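Local structure of B-agarase (4BQ2) at residues 87-90 with 96-99; 98-103 with 112-117. The protein hydrolyses the beta-1,4 linkages of agarose, acting as a family 50 exo-beta-agarase of a marine bacterium. One frame throughout, in Å; residues are numbered along the deposited sequence.

How the contacts relate
Both contacts lie in the N-terminal carbohydrate-binding-module-like part of the chain, with centres about 8 Å apart. Contact 1 comes first along the sequence and pairs strands 84-92 and 97-104 as a beta hairpin. Contact 2 starts on the second of these strands and spans to strand 110-115; no backbone hydrogen bond links its two segments, though both strands pair with strand 150-155. Phe98 and Thr99 belong to both contacts. The contacts also touch directly: Leu88 N probably donates to Arg100 O, and Leu88 packs on Ala114. Strand 97-104 therefore pairs with strand 84-92 through its backbone, while its Phe98 and Arg100 side chains point toward strand 110-115.

Contact 1: 87-90 with 96-99; sequences YLDV and AVFT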
ATOM      1  N   TYR A  87      -4.464 -10.283 -12.527  1.00 15.56           N
ATOM      2  CA  TYR A  87      -4.532 -10.924 -11.234  1.00 14.68           C
ATOM      3  C   TYR A  87      -4.843 -12.379 -11.481  1.00 15.75           C
ATOM      4  O   TYR A  87      -5.816 -12.679 -12.170  1.00 15.87           O
ATOM      5  CB  TYR A  87      -5.624 -10.282 -10.384  1.00 16.20           C
ATOM      6  CG  TYR A  87      -5.255  -8.879  -9.930  1.00 15.48           C
ATOM      7  CD1 TYR A  87      -5.553  -7.783 -10.720  1.00 16.46           C
ATOM      8  CD2 TYR A  87      -4.597  -8.673  -8.725  1.00 16.90           C
ATOM      9  CE1 TYR A  87      -5.215  -6.476 -10.318  1.00 16.73           C
ATOM     10  CE2 TYR A  87      -4.247  -7.386  -8.304  1.00 17.49           C
ATOM     11  CZ  TYR A  87      -4.559  -6.300  -9.110  1.00 17.53           C
ATOM     12  OH  TYR A  87      -4.220  -5.030  -8.674  1.00 18.12           O
ATOM     13  N   LEU A  88      -3.986 -13.277 -10.977  1.00 16.32           N
ATOM     14  CA  LEU A  88      -4.220 -14.694 -11.092  1.00 16.38           C
ATOM     15  C   LEU A  88      -4.671 -15.166  -9.706  1.00 16.95           C
ATOM     16  O   LEU A  88      -3.909 -15.045  -8.747  1.00 16.54           O
ATOM     17  CB  LEU A  88      -2.936 -15.419 -11.544  1.00 15.62           C
ATOM     18  CG  LEU A  88      -3.002 -16.939 -11.343  1.00 16.24           C
ATOM     19  CD1 LEU A  88      -3.922 -17.563 -12.392  1.00 15.60           C
ATOM     20  CD2 LEU A  88      -1.591 -17.574 -11.361  1.00 14.73           C
ATOM     21  N   ASP A  89      -5.914 -15.642  -9.618  1.00 17.59           N
ATOM     22  CA  ASP A  89      -6.454 -16.191  -8.381  1.00 19.06           C
ATOM     23  C   ASP A  89      -6.744 -17.648  -8.647  1.00 19.63           C
ATOM     24  O   ASP A  89      -7.418 -17.982  -9.613  1.00 20.90           O
ATOM     25  CB  ASP A  89      -7.762 -15.487  -8.016  1.00 19.89           C
ATOM     26  CG  ASP A  89      -7.542 -14.037  -7.575  1.00 22.66           C
ATOM     27  OD1 ASP A  89      -7.204 -13.842  -6.396  1.00 22.58           O
ATOM     28  OD2 ASP A  89      -7.702 -13.113  -8.417  1.00 23.36           O
ATOM     29  N   VAL A  90      -6.220 -18.510  -7.780  1.00 19.68           N
ATOM     30  CA  VAL A  90      -6.396 -19.937  -7.923  1.00 19.65           C
ATOM     31  C   VAL A  90      -7.076 -20.388  -6.635  1.00 20.08           C
ATOM     32  O   VAL A  90      -6.582 -20.114  -5.545  1.00 20.45           O
ATOM     33  CB  VAL A  90      -5.037 -20.648  -8.129  1.00 19.97           C
ATOM     34  CG1 VAL A  90      -5.218 -22.154  -8.228  1.00 18.15           C
ATOM     35  CG2 VAL A  90      -4.349 -20.128  -9.392  1.00 18.63           C
ATOM     36  N   ALA A  96      -9.956 -22.202  -0.280  1.00 20.85           N
ATOM     37  CA  ALA A  96      -8.674 -21.531  -0.094  1.00 19.90           C
ATOM     38  C   ALA A  96      -8.206 -20.909  -1.411  1.00 20.17           C
ATOM     39  O   ALA A  96      -8.448 -21.477  -2.451  1.00 18.82           O
ATOM     40  CB  ALA A  96      -7.639 -22.483   0.445  1.00 19.27           C
ATOM     41  N   VAL A  97      -7.567 -19.738  -1.349  1.00 21.38           N
ATOM     42  CA  VAL A  97      -7.227 -18.958  -2.560  1.00 21.42           C
ATOM     43  C   VAL A  97      -5.854 -18.333  -2.404  1.00 22.22           C
ATOM     44  O   VAL A  97      -5.482 -17.893  -1.295  1.00 22.29           O
ATOM     45  CB  VAL A  97      -8.153 -17.727  -2.814  1.00 24.46           C
ATOM     46  CG1 VAL A  97      -8.148 -17.339  -4.290  1.00 23.30           C
ATOM     47  CG2 VAL A  97      -9.568 -17.908  -2.304  1.00 28.45           C
ATOM     48  N   PHE A  98      -5.113 -18.242  -3.508  1.00 21.39           N
ATOM     49  CA  PHE A  98      -3.905 -17.419  -3.528  1.00 20.44           C
ATOM     50  C   PHE A  98      -4.001 -16.485  -4.699  1.00 19.45           C
ATOM     51  O   PHE A  98      -4.683 -16.799  -5.688  1.00 18.07           O
ATOM     52  CB  PHE A  98      -2.582 -18.238  -3.526  1.00 20.54           C
ATOM     53  CG  PHE A  98      -2.201 -18.870  -4.862  1.00 20.69           C
ATOM     54  CD1 PHE A  98      -1.846 -18.083  -5.981  1.00 21.50           C
ATOM     55  CD2 PHE A  98      -2.114 -20.251  -4.989  1.00 20.62           C
ATOM     56  CE1 PHE A  98      -1.483 -18.671  -7.192  1.00 21.67           C
ATOM     57  CE2 PHE A  98      -1.728 -20.847  -6.185  1.00 20.98           C
ATOM     58  CZ  PHE A  98      -1.425 -20.060  -7.288  1.00 22.28           C
ATOM     59  N   THR A  99      -3.340 -15.329  -4.567  1.00 19.90           N
ATOM     60  CA  THR A  99      -3.358 -14.296  -5.608  1.00 19.44           C
ATOM     61  C   THR A  99      -1.921 -13.971  -6.001  1.00 19.45           C
ATOM     62  O   THR A  99      -1.092 -13.625  -5.150  1.00 19.96           O
ATOM     63  CB  THR A  99      -4.036 -12.984  -5.101  1.00 20.43           C
ATOM     64  OG1 THR A  99      -5.357 -13.265  -4.633  1.00 21.65           O
ATOM     65  CG2 THR A  99      -4.135 -11.941  -6.222  1.00 19.78           C
TER
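Val90 and Phe98 form a hydrogen-bonded antiparallel pair near the turn end of a beta hairpin, their strand segments running at 164° to each other. Two backbone bonds close this pair: Val90 N donates to Phe98 O, and Phe98 N returns a bond to Val90 O, each 3.1 Å long. Weaker CA-H...O contacts fill in the ladder, with Thr99 CA 3.3 Å from Leu88 O and similar approaches from Asp89 CA to Phe98 O and from Val97 CA to Val90 O.

The polar side-chain contact belongs to the next pair, the non-hydrogen-bonded Asp89 and Thr99. Thr99 OG1 donates to Asp89 OD1 over only 2.6 Å, reaching the syn side of the carboxylate from 29° out of its plane. In both residues the bonding branch is anti to the carbonyl carbon (chi1 -70° for Asp89), which sets the two side chains alongside each other, pointing the same way. On this same face the methyl Thr99 CG2 meets the edge of the Tyr87 ring, 4.1 Å from CD2.

Apolar contacts occupy the other face. Val90 CB lies over the Phe98 ring, 4.0 Å from its centroid and displaced toward the rim, in a CH-pi contact; the branch Val90 CG2 comes within 3.6 Å of Phe98 CZ. While Val90 thus lies over one face of the ring, Leu88 CD2 sits at its edge, near the ring plane, 4.3 Å from Phe98 CE1.

The hairpin has strands on both flanks. Strand 166-174 bonds the outer side of strand 84-92, through Ser172 to Tyr87 and Ser170 to Asp89, while Met155 of strand 150-155 pairs with Thr99; Leu161, in a loop, touches both Val90 and Phe98.

Contact 2: 98-103 with 112-117; sequences FTRSID and YYAKLS
Arg100 reaches across to Ala114 and Lys115 between strands 97-104 and 110-115, which both pair with strand 150-155, in a domain whose strands are consistent with the beta-sandwich of carbohydrate-binding modules. The segments 98-103 and 112-115 run antiparallel at 159°, yet no direct hydrogen bond joins them; side chains and two waters span the interval.

From CB, which already points toward the opposing strand, the Arg100 chain leaves with CG beside the backbone N (chi1 -68°) and stays extended through CG and CD to NE. CD is the first atom to touch, lying 4.0 Å from the methyl Ala114 CB. Arg100 NE lies 2.7 Å from water 2. The guanidinium then comes obliquely past Lys115 CB, with both waters at its edge, in its plane. NH1 is bonded to Phe152 O on strand 150-155. NH2 donates to water 1 at 3.1 Å and to water 2 at 2.7 Å.

Water 1 also receives a weak bond from Lys115 NZ, 3.5 Å away. It stands between two like charges, whose repulsion is probably eased further by the salt bridge from Lys115 NZ to Asp120.

Farther along, Tyr112 runs obliquely past Ile102, and Tyr112 CD2 lies 3.7 Å from Ile102 CG2; this approach is less certain because Ile102 has a second conformer. The phenol Tyr112 OH is bonded to Arg150, which also forms a salt bridge with Asp103.

Water 2 completes the bridge by donating to Lys115 O at 2.8 Å, while it rests 3.9 Å above the centre of the Phe98 ring, on the face opposite Val90.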
ATOM      1  N   PHE A  98      -5.113 -18.242  -3.508  1.00 21.39           N
ATOM      2  CA  PHE A  98      -3.905 -17.419  -3.528  1.00 20.44           C
ATOM      3  C   PHE A  98      -4.001 -16.485  -4.699  1.00 19.45           C
ATOM      4  O   PHE A  98      -4.683 -16.799  -5.688  1.00 18.07           O
ATOM      5  CB  PHE A  98      -2.582 -18.238  -3.526  1.00 20.54           C
ATOM      6  CG  PHE A  98      -2.201 -18.870  -4.862  1.00 20.69           C
ATOM      7  CD1 PHE A  98      -1.846 -18.083  -5.981  1.00 21.50           C
ATOM      8  CD2 PHE A  98      -2.114 -20.251  -4.989  1.00 20.62           C
ATOM      9  CE1 PHE A  98      -1.483 -18.671  -7.192  1.00 21.67           C
ATOM     10  CE2 PHE A  98      -1.728 -20.847  -6.185  1.00 20.98           C
ATOM     11  CZ  PHE A  98      -1.425 -20.060  -7.288  1.00 22.28           C
ATOM     12  N   THR A  99      -3.340 -15.329  -4.567  1.00 19.90           N
ATOM     13  CA  THR A  99      -3.358 -14.296  -5.608  1.00 19.44           C
ATOM     14  C   THR A  99      -1.921 -13.971  -6.001  1.00 19.45           C
ATOM     15  O   THR A  99      -1.092 -13.625  -5.150  1.00 19.96           O
ATOM     16  CB  THR A  99      -4.036 -12.984  -5.101  1.00 20.43           C
ATOM     17  OG1 THR A  99      -5.357 -13.265  -4.633  1.00 21.65           O
ATOM     18  CG2 THR A  99      -4.135 -11.941  -6.222  1.00 19.78           C
ATOM     19  N   ARG A 100      -1.638 -14.048  -7.293  1.00 19.15           N
ATOM     20  CA  ARG A 100      -0.375 -13.528  -7.818  1.00 18.15           C
ATOM     21  C   ARG A 100      -0.760 -12.568  -8.908  1.00 17.49           C
ATOM     22  O   ARG A 100      -1.885 -12.572  -9.369  1.00 16.89           O
ATOM     23  CB  ARG A 100       0.516 -14.651  -8.379  1.00 19.23           C
ATOM     24  CG  ARG A 100       1.065 -15.618  -7.339  1.00 21.00           C
ATOM     25  CD  ARG A 100       2.252 -16.431  -7.905  1.00 22.83           C
ATOM     26  NE  ARG A 100       2.798 -17.325  -6.880  1.00 22.80           N
ATOM     27  CZ  ARG A 100       4.049 -17.306  -6.410  1.00 23.40           C
ATOM     28  NH1 ARG A 100       4.959 -16.455  -6.887  1.00 22.68           N
ATOM     29  NH2 ARG A 100       4.395 -18.183  -5.455  1.00 21.49           N
ATOM     30  N   SER A 101       0.178 -11.736  -9.327  1.00 16.55           N
ATOM     31  CA  SER A 101      -0.119 -10.768 -10.356  1.00 16.19           C
ATOM     32  C   SER A 101       1.163 -10.382 -11.064  1.00 16.20           C
ATOM     33  O   SER A 101       2.287 -10.527 -10.489  1.00 15.49           O
ATOM     34  CB  SER A 101      -0.787  -9.509  -9.730  1.00 15.10           C
ATOM     35  OG  SER A 101      -1.096  -8.572 -10.758  1.00 16.50           O
ATOM     36  N   ILE A 102       1.019  -9.887 -12.294  0.50 16.16           N
ATOM     37  CA  ILE A 102       2.176  -9.418 -13.071  0.50 16.32           C
ATOM     38  C   ILE A 102       1.697  -8.519 -14.207  0.50 16.26           C
ATOM     39  O   ILE A 102       0.508  -8.536 -14.564  0.50 16.97           O
ATOM     40  CB  ILE A 102       3.018 -10.622 -13.603  0.50 16.35           C
ATOM     41  CG1 ILE A 102       4.389 -10.166 -14.091  0.50 16.63           C
ATOM     42  CG2 ILE A 102       2.264 -11.386 -14.689  0.50 16.47           C
ATOM     43  CD1 ILE A 102       5.213  -9.547 -12.989  0.50 16.20           C
ATOM     44  N   ASP A 103       2.605  -7.721 -14.765  1.00 16.05           N
ATOM     45  CA  ASP A 103       2.328  -6.924 -15.963  1.00 15.74           C
ATOM     46  C   ASP A 103       2.492  -7.803 -17.192  1.00 16.32           C
ATOM     47  O   ASP A 103       3.393  -8.645 -17.218  1.00 15.12           O
ATOM     48  CB  ASP A 103       3.366  -5.793 -16.103  1.00 16.18           C
ATOM     49  CG  ASP A 103       4.784  -6.313 -16.205  1.00 17.02           C
ATOM     50  OD1 ASP A 103       5.298  -6.824 -15.176  1.00 16.40           O
ATOM     51  OD2 ASP A 103       5.375  -6.218 -17.326  1.00 16.91           O
ATOM     52  N   TYR A 112       4.652 -17.323 -18.518  1.00 18.32           N
ATOM     53  CA  TYR A 112       4.484 -16.849 -17.157  1.00 18.65           C
ATOM     54  C   TYR A 112       4.185 -18.027 -16.242  1.00 18.61           C
ATOM     55  O   TYR A 112       3.394 -18.899 -16.603  1.00 19.45           O
ATOM     56  CB  TYR A 112       3.320 -15.832 -17.106  1.00 17.48           C
ATOM     57  CG  TYR A 112       3.639 -14.535 -17.802  1.00 16.66           C
ATOM     58  CD1 TYR A 112       3.417 -14.371 -19.176  1.00 16.44           C
ATOM     59  CD2 TYR A 112       4.177 -13.474 -17.082  1.00 15.77           C
ATOM     60  CE1 TYR A 112       3.721 -13.195 -19.826  1.00 15.82           C
ATOM     61  CE2 TYR A 112       4.480 -12.296 -17.698  1.00 16.26           C
ATOM     62  CZ  TYR A 112       4.278 -12.154 -19.081  1.00 16.77           C
ATOM     63  OH  TYR A 112       4.580 -10.926 -19.662  1.00 15.86           O
ATOM     64  N   TYR A 113       4.765 -18.064 -15.049  1.00 18.37           N
ATOM     65  CA  TYR A 113       4.426 -19.196 -14.175  1.00 19.58           C
ATOM     66  C   TYR A 113       4.056 -18.825 -12.771  1.00 19.35           C
ATOM     67  O   TYR A 113       4.549 -17.837 -12.221  1.00 18.58           O
ATOM     68  CB  TYR A 113       5.528 -20.281 -14.166  1.00 20.17           C
ATOM     69  CG  TYR A 113       6.864 -19.809 -13.609  1.00 20.96           C
ATOM     70  CD1 TYR A 113       7.812 -19.203 -14.441  1.00 21.88           C
ATOM     71  CD2 TYR A 113       7.183 -19.995 -12.270  1.00 22.10           C
ATOM     72  CE1 TYR A 113       9.048 -18.781 -13.944  1.00 23.21           C
ATOM     73  CE2 TYR A 113       8.410 -19.585 -11.756  1.00 23.79           C
ATOM     74  CZ  TYR A 113       9.335 -18.981 -12.603  1.00 26.01           C
ATOM     75  OH  TYR A 113      10.540 -18.570 -12.080  1.00 26.66           O
ATOM     76  N   ALA A 114       3.202 -19.666 -12.188  1.00 18.53           N
ATOM     77  CA  ALA A 114       2.803 -19.547 -10.813  1.00 19.11           C
ATOM     78  C   ALA A 114       3.005 -20.884 -10.140  1.00 19.52           C
ATOM     79  O   ALA A 114       2.386 -21.890 -10.512  1.00 19.12           O
ATOM     80  CB  ALA A 114       1.342 -19.099 -10.711  1.00 17.88           C
ATOM     81  N   LYS A 115       3.888 -20.894  -9.153  1.00 20.08           N
ATOM     82  CA  LYS A 115       4.175 -22.107  -8.388  1.00 20.55           C
ATOM     83  C   LYS A 115       2.913 -22.667  -7.717  1.00 21.09           C
ATOM     84  O   LYS A 115       2.137 -21.920  -7.147  1.00 19.23           O
ATOM     85  CB  LYS A 115       5.278 -21.808  -7.364  1.00 20.64           C
ATOM     86  CG  LYS A 115       6.685 -21.812  -7.946  1.00 19.48           C
ATOM     87  CD  LYS A 115       7.629 -21.172  -6.955  1.00 20.57           C
ATOM     88  CE  LYS A 115       9.050 -21.149  -7.467  1.00 21.58           C
ATOM     89  NZ  LYS A 115       9.668 -19.908  -6.910  1.00 21.30           N
ATOM     90  N   LEU A 116       2.687 -23.981  -7.832  1.00 20.21           N
ATOM     91  CA  LEU A 116       1.604 -24.618  -7.106  1.00 20.72           C
ATOM     92  C   LEU A 116       2.097 -25.286  -5.851  1.00 19.66           C
ATOM     93  O   LEU A 116       1.353 -25.456  -4.891  1.00 19.92           O
ATOM     94  CB  LEU A 116       0.977 -25.696  -7.974  1.00 21.66           C
ATOM     95  CG  LEU A 116       0.255 -25.250  -9.235  1.00 24.00           C
ATOM     96  CD1 LEU A 116      -0.128 -26.468 -10.038  1.00 25.55           C
ATOM     97  CD2 LEU A 116      -0.982 -24.424  -8.902  1.00 24.92           C
ATOM     98  N   SER A 117       3.351 -25.723  -5.904  1.00 21.34           N
ATOM     99  CA  SER A 117       4.014 -26.495  -4.839  1.00 22.90           C
ATOM    100  C   SER A 117       5.532 -26.409  -5.007  1.00 23.56           C
ATOM    101  O   SER A 117       6.036 -26.108  -6.095  1.00 23.12           O
ATOM    102  CB  SER A 117       3.612 -27.960  -4.933  1.00 22.11           C
ATOM    103  OG  SER A 117       3.984 -28.473  -6.215  1.00 22.05           O
TER
HETATM  104  O   HOH W   1       7.455 -17.856  -5.186  1.00 25.72           O
HETATM  105  O   HOH W   2       2.123 -19.606  -5.535  1.00 29.42           O